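Local coordinates for glutathione uptake transporter (Shewanella oneidensis, PDB 4UVM), which probably carries small peptides across the membrane as a proton-coupled symporter of the POT family within the major facilitator superfamily, at residues Val130-Gly135 with Ala149-Phe153; Pro8-Arg12 with Ser141-Leu145. All coordinates share one frame. Residue numbers count along the deposited sequence, not the author numbering.

Contact 1 (Val130-Gly135 with Ala149-Phe153); sequences VSSFMG and AFDMF. With 78N ((2R)-2,3-dihydroxypropyl(7Z)-pentadec-7-enoate), chain F.
Helices 127-135 and 143-175 run nearly antiparallel here, the axes of the two short segments 11.0 Å apart at 158°; the CA atoms of S131 and F150, 8.0 Å apart, set the register. So wide a spacing is bridged chiefly by M134 (chi1 -143°, chi2 -126°, chi3 -34°), whose CA-CB bond points across the gap. A149, in the second turn of helix 143-175, points its CB toward the partner, 4.0 Å from M134 SD. F150, chi1 -77° (m), brings its ring back across the gap: one face receives M134 CE, 3.7 Å from the ring centroid, while the edge meets S131 O (3.3 Å from CE1) and G135 CA (3.6 Å from CZ). M134 SD lies 5.0 Å from the F150 and 4.8 Å from the F153 ring centroid; these Met-aromatic and CH-pi contacts join consecutive helices of the amino-terminal half of a major facilitator fold. M152 (m, t) leads away and places its CE 3.6 Å from C17 of the lipid 78N. F153, chi1 -115°, supplies the second ring: M134 CE lies 3.7 Å from its centroid, over the face, and V130 CG1 meets its edge, 3.7 Å from CZ.

Contact 2 (Pro8-Arg12 with Ser141-Leu145); sequences PKWPR and SNKSL. With 78N ((2R)-2,3-dihydroxypropyl(7Z)-pentadec-7-enoate), chain F.
The indole of W10 is held between protein and lipid: the L145 side chain covers one face, and the opposite face carries O20 of the glyceride 78N, 3.1 Å from W10 CE3. Residues 8-11 are extended, without regular secondary structure (psi between 126° and 151°), and R12 turns toward helical values just before helix 14-32. Facing them, S141 and N142 make a turn into the weakly bonded start of helix 143-175, with L145 N hydrogen-bonded to N142 O at 2.7 Å. The contact thus ties two helix starts in the amino-terminal half of the major facilitator fold. The closest CA pairs are P8 with N142, 5.7 Å, and W10 with L145, 7.2 Å. P8 directs its ring at the turn, CB lying 3.6 Å from S141 O and 4.2 Å from L145 CD1. The CA-CB bond of K9 points away, but its carbonyl oxygen lies 3.3 Å from L145 CD1. That of W10 also points away, yet with chi1 -84° (m) and chi2 100° the ring folds back, so that L145 CB stands 4.2 Å from the six-membered ring centroid in a CH-pi contact and W10 CH2 comes 3.5 Å from L145 O. The L145 side chain (m, t), between P8 and W10, supplies much of the buried surface, consistent with a substantial apolar component to this junction beside a bound lipid.

Both contacts use helix 143-175, contact 2 at its first turn and contact 1 one to two turns further on, and their centres are 13 Å apart. They meet directly where A149 CB packs 3.7 Å from W10 CZ3, so the A149 methyl touches both M134 and the indole. Along the chain the segments alternate, and helix 14-32, which follows residues 8-12, returns to lie against M134 and F153 of contact 1. Each contact also gives one residue to the same 78N site, W10 from 8-12 and M152 from 149-153; I14, P15, I18, A19 and C23 complete this lipid pocket.

Contact 1 (Val130-Gly135 with Ala149-Phe153)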
loop_
_atom_site.group_PDB
_atom_site.type_symbol
_atom_site.label_atom_id
_atom_site.label_comp_id
_atom_site.label_asym_id
_atom_site.label_seq_id
_atom_site.Cartn_x
_atom_site.Cartn_y
_atom_site.Cartn_z
ATOM N N VAL A 130 8.661 -5.325 -12.406
ATOM C CA VAL A 130 7.979 -5.385 -13.699
ATOM C C VAL A 130 7.831 -4.021 -14.373
ATOM O O VAL A 130 8.123 -3.877 -15.563
ATOM C CB VAL A 130 6.581 -6.028 -13.562
ATOM C CG1 VAL A 130 5.777 -5.839 -14.841
ATOM C CG2 VAL A 130 6.716 -7.503 -13.229
ATOM N N SER A 131 7.385 -3.025 -13.614
ATOM C CA SER A 131 7.140 -1.695 -14.165
ATOM C C SER A 131 8.419 -1.061 -14.715
ATOM O O SER A 131 8.421 -0.487 -15.806
ATOM C CB SER A 131 6.520 -0.786 -13.103
ATOM O OG SER A 131 6.029 0.409 -13.686
ATOM N N SER A 132 9.503 -1.173 -13.955
ATOM C CA SER A 132 10.789 -0.637 -14.376
ATOM C C SER A 132 11.413 -1.462 -15.504
ATOM O O SER A 132 12.059 -0.909 -16.395
ATOM C CB SER A 132 11.742 -0.559 -13.182
ATOM O OG SER A 132 11.949 -1.839 -12.618
ATOM N N PHE A 133 11.225 -2.779 -15.463
ATOM C CA PHE A 133 11.702 -3.659 -16.530
ATOM C C PHE A 133 11.080 -3.248 -17.858
ATOM O O PHE A 133 11.737 -3.268 -18.895
ATOM C CB PHE A 133 11.377 -5.124 -16.215
ATOM C CG PHE A 133 11.961 -6.115 -17.195
ATOM C CD1 PHE A 133 13.329 -6.356 -17.233
ATOM C CD2 PHE A 133 11.139 -6.829 -18.055
ATOM C CE1 PHE A 133 13.867 -7.274 -18.125
ATOM C CE2 PHE A 133 11.673 -7.750 -18.950
ATOM C CZ PHE A 133 13.040 -7.970 -18.983
ATOM N N MET A 134 9.806 -2.870 -17.818
ATOM C CA MET A 134 9.116 -2.382 -19.005
ATOM C C MET A 134 9.732 -1.062 -19.456
ATOM O O MET A 134 9.770 -0.750 -20.649
ATOM C CB MET A 134 7.622 -2.200 -18.725
ATOM C CG MET A 134 6.721 -2.575 -19.890
ATOM S SD MET A 134 5.583 -1.262 -20.373
ATOM C CE MET A 134 5.234 -0.505 -18.790
ATOM N N GLY A 135 10.220 -0.297 -18.484
ATOM C CA GLY A 135 10.781 1.013 -18.745
ATOM C C GLY A 135 12.094 0.983 -19.499
ATOM O O GLY A 135 12.305 1.792 -20.406
ATOM N N ALA A 149 3.037 3.498 -23.233
ATOM C CA ALA A 149 3.123 2.135 -22.716
ATOM C C ALA A 149 2.737 2.065 -21.241
ATOM O O ALA A 149 2.008 1.166 -20.824
ATOM C CB ALA A 149 4.527 1.579 -22.921
ATOM N N PHE A 150 3.229 3.014 -20.453
ATOM C CA PHE A 150 2.882 3.073 -19.037
ATOM C C PHE A 150 1.438 3.528 -18.846
ATOM O O PHE A 150 0.852 3.327 -17.783
ATOM C CB PHE A 150 3.832 4.005 -18.283
ATOM C CG PHE A 150 5.174 3.397 -17.994
ATOM C CD1 PHE A 150 5.388 2.690 -16.821
ATOM C CD2 PHE A 150 6.225 3.533 -18.888
ATOM C CE1 PHE A 150 6.625 2.129 -16.545
ATOM C CE2 PHE A 150 7.461 2.976 -18.618
ATOM C CZ PHE A 150 7.661 2.273 -17.446
ATOM N N ASP A 151 0.871 4.152 -19.873
ATOM C CA ASP A 151 -0.542 4.505 -19.851
ATOM C C ASP A 151 -1.383 3.233 -19.889
ATOM O O ASP A 151 -2.392 3.120 -19.190
ATOM C CB ASP A 151 -0.893 5.422 -21.025
ATOM C CG ASP A 151 -0.857 6.894 -20.651
ATOM O OD1 ASP A 151 -0.212 7.244 -19.638
ATOM O OD2 ASP A 151 -1.477 7.701 -21.375
ATOM N N MET A 152 -0.951 2.277 -20.705
ATOM C CA MET A 152 -1.621 0.988 -20.812
ATOM C C MET A 152 -1.581 0.232 -19.487
ATOM O O MET A 152 -2.552 -0.426 -19.108
ATOM C CB MET A 152 -0.982 0.150 -21.915
ATOM C CG MET A 152 -1.232 0.687 -23.310
ATOM S SD MET A 152 -0.345 -0.230 -24.586
ATOM C CE MET A 152 -1.609 -0.364 -25.848
ATOM N N PHE A 153 -0.447 0.326 -18.800
ATOM C CA PHE A 153 -0.292 -0.265 -17.480
ATOM C C PHE A 153 -1.391 0.229 -16.558
ATOM O O PHE A 153 -2.084 -0.562 -15.925
ATOM C CB PHE A 153 1.078 0.077 -16.901
ATOM C CG PHE A 153 1.968 -1.110 -16.713
ATOM C CD1 PHE A 153 2.215 -1.981 -17.759
ATOM C CD2 PHE A 153 2.574 -1.344 -15.493
ATOM C CE1 PHE A 153 3.040 -3.073 -17.588
ATOM C CE2 PHE A 153 3.399 -2.431 -15.313
ATOM C CZ PHE A 153 3.633 -3.300 -16.361
HETATM O O22 78N F . 1.158 -2.787 -30.899
HETATM C C19 78N F . 1.648 -1.934 -29.930
HETATM C C18 78N F . 1.921 -2.502 -28.580
HETATM O O20 78N F . 2.968 -1.805 -28.021
HETATM C C17 78N F . 0.730 -2.390 -27.679
HETATM O O16 78N F . 0.436 -3.461 -26.846
HETATM C C8 78N F . -0.462 -4.429 -27.251
HETATM O O15 78N F . -1.041 -4.316 -28.326
HETATM C C7 78N F . -0.724 -5.627 -26.370
HETATM C C6 78N F . -2.137 -5.907 -25.934
HETATM C C5 78N F . -2.397 -7.181 -25.169
HETATM C C4 78N F . -3.527 -7.183 -24.177
HETATM C C3 78N F . -3.749 -8.429 -23.362
HETATM C C2 78N F . -3.832 -9.740 -24.110
HETATM C C1 78N F . -4.296 -10.884 -23.485
HETATM C C9 78N F . -4.735 -10.838 -22.040
HETATM C C10 78N F . -5.369 -12.075 -21.474
HETATM C C11 78N F . -6.047 -13.004 -22.433
HETATM C C12 78N F . -5.747 -14.461 -22.299
HETATM C C13 78N F . -6.467 -15.218 -21.239
HETATM C C15 78N F . -7.362 -17.462 -20.398
HETATM C C14 78N F . -6.567 -16.703 -21.407
#

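Contact 2 (Pro8-Arg12 with Ser141-Leu145)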
loop_
_atom_site.group_PDB
_atom_site.type_symbol
_atom_site.label_atom_id
_atom_site.label_comp_id
_atom_site.label_asym_id
_atom_site.label_seq_id
_atom_site.Cartn_x
_atom_site.Cartn_y
_atom_site.Cartn_z
ATOM N N PRO A 8 9.793 6.699 -34.845
ATOM C CA PRO A 8 9.928 5.803 -33.690
ATOM C C PRO A 8 9.041 4.568 -33.816
ATOM O O PRO A 8 7.902 4.683 -34.271
ATOM C CB PRO A 8 9.481 6.677 -32.514
ATOM C CG PRO A 8 9.770 8.066 -32.956
ATOM C CD PRO A 8 9.512 8.086 -34.436
ATOM N N LYS A 9 9.550 3.405 -33.419
ATOM C CA LYS A 9 8.781 2.168 -33.539
ATOM C C LYS A 9 8.557 1.505 -32.185
ATOM O O LYS A 9 9.369 1.651 -31.272
ATOM C CB LYS A 9 9.485 1.191 -34.482
ATOM C CG LYS A 9 10.129 1.865 -35.679
ATOM C CD LYS A 9 9.932 1.072 -36.957
ATOM C CE LYS A 9 10.485 1.843 -38.144
ATOM N NZ LYS A 9 9.952 3.234 -38.182
ATOM N N TRP A 10 7.451 0.780 -32.057
ATOM C CA TRP A 10 7.172 0.044 -30.833
ATOM C C TRP A 10 8.123 -1.131 -30.697
ATOM O O TRP A 10 8.243 -1.944 -31.611
ATOM C CB TRP A 10 5.727 -0.457 -30.802
ATOM C CG TRP A 10 4.743 0.551 -30.312
ATOM C CD1 TRP A 10 3.916 1.323 -31.074
ATOM C CD2 TRP A 10 4.477 0.904 -28.946
ATOM N NE1 TRP A 10 3.151 2.133 -30.271
ATOM C CE2 TRP A 10 3.476 1.896 -28.961
ATOM C CE3 TRP A 10 4.989 0.479 -27.716
ATOM C CZ2 TRP A 10 2.974 2.470 -27.792
ATOM C CZ3 TRP A 10 4.487 1.051 -26.553
ATOM C CH2 TRP A 10 3.490 2.035 -26.602
ATOM N N PRO A 11 8.818 -1.212 -29.557
ATOM C CA PRO A 11 9.612 -2.397 -29.223
ATOM C C PRO A 11 8.730 -3.638 -29.164
ATOM O O PRO A 11 7.709 -3.626 -28.478
ATOM C CB PRO A 11 10.205 -2.060 -27.846
ATOM C CG PRO A 11 9.538 -0.814 -27.405
ATOM C CD PRO A 11 9.011 -0.119 -28.594
ATOM N N ARG A 12 9.117 -4.686 -29.886
ATOM C CA ARG A 12 8.280 -5.874 -30.056
ATOM C C ARG A 12 8.080 -6.675 -28.771
ATOM O O ARG A 12 7.245 -7.580 -28.719
ATOM C CB ARG A 12 8.877 -6.784 -31.134
ATOM C CG ARG A 12 8.797 -6.217 -32.543
ATOM C CD ARG A 12 7.446 -6.499 -33.187
ATOM N NE ARG A 12 7.293 -5.807 -34.465
ATOM C CZ ARG A 12 6.385 -6.119 -35.384
ATOM N NH1 ARG A 12 5.546 -7.125 -35.176
ATOM N NH2 ARG A 12 6.321 -5.429 -36.517
ATOM N N SER A 141 15.468 6.897 -28.792
ATOM C CA SER A 141 14.602 6.983 -29.960
ATOM C C SER A 141 13.173 6.548 -29.632
ATOM O O SER A 141 12.209 7.123 -30.138
ATOM C CB SER A 141 15.162 6.130 -31.095
ATOM O OG SER A 141 15.155 4.760 -30.743
ATOM N N ASN A 142 13.049 5.535 -28.778
ATOM C CA ASN A 142 11.751 4.983 -28.387
ATOM C C ASN A 142 10.975 5.846 -27.398
ATOM O O ASN A 142 9.744 5.871 -27.424
ATOM C CB ASN A 142 11.933 3.592 -27.776
ATOM C CG ASN A 142 12.156 2.518 -28.819
ATOM O OD1 ASN A 142 11.675 2.625 -29.945
ATOM N ND2 ASN A 142 12.886 1.470 -28.446
ATOM N N LYS A 143 11.714 6.560 -26.551
ATOM C CA LYS A 143 11.193 7.195 -25.334
ATOM C C LYS A 143 9.854 7.920 -25.488
ATOM O O LYS A 143 9.080 8.020 -24.532
ATOM C CB LYS A 143 12.233 8.175 -24.788
ATOM C CG LYS A 143 12.396 8.109 -23.279
ATOM C CD LYS A 143 12.646 6.679 -22.822
ATOM C CE LYS A 143 12.955 6.620 -21.337
ATOM N NZ LYS A 143 14.205 7.365 -21.010
ATOM N N SER A 144 9.584 8.419 -26.689
ATOM C CA SER A 144 8.331 9.109 -26.976
ATOM C C SER A 144 7.126 8.205 -26.730
ATOM O O SER A 144 6.053 8.675 -26.348
ATOM C CB SER A 144 8.322 9.608 -28.421
ATOM O OG SER A 144 9.554 10.224 -28.749
ATOM N N LEU A 145 7.324 6.905 -26.942
ATOM C CA LEU A 145 6.263 5.907 -26.835
ATOM C C LEU A 145 6.125 5.339 -25.427
ATOM O O LEU A 145 5.086 4.777 -25.078
ATOM C CB LEU A 145 6.524 4.764 -27.815
ATOM C CG LEU A 145 6.701 5.147 -29.285
ATOM C CD1 LEU A 145 7.416 4.038 -30.039
ATOM C CD2 LEU A 145 5.350 5.435 -29.913
HETATM O O22 78N F . 1.158 -2.787 -30.899
HETATM C C19 78N F . 1.648 -1.934 -29.930
HETATM C C18 78N F . 1.921 -2.502 -28.580
HETATM O O20 78N F . 2.968 -1.805 -28.021
HETATM C C17 78N F . 0.730 -2.390 -27.679
HETATM O O16 78N F . 0.436 -3.461 -26.846
HETATM C C8 78N F . -0.462 -4.429 -27.251
HETATM O O15 78N F . -1.041 -4.316 -28.326
HETATM C C7 78N F . -0.724 -5.627 -26.370
HETATM C C6 78N F . -2.137 -5.907 -25.934
HETATM C C5 78N F . -2.397 -7.181 -25.169
HETATM C C4 78N F . -3.527 -7.183 -24.177
HETATM C C3 78N F . -3.749 -8.429 -23.362
HETATM C C2 78N F . -3.832 -9.740 -24.110
HETATM C C1 78N F . -4.296 -10.884 -23.485
HETATM C C9 78N F . -4.735 -10.838 -22.040
HETATM C C10 78N F . -5.369 -12.075 -21.474
HETATM C C11 78N F . -6.047 -13.004 -22.433
HETATM C C12 78N F . -5.747 -14.461 -22.299
HETATM C C13 78N F . -6.467 -15.218 -21.239
HETATM C C15 78N F . -7.362 -17.462 -20.398
HETATM C C14 78N F . -6.567 -16.703 -21.407
#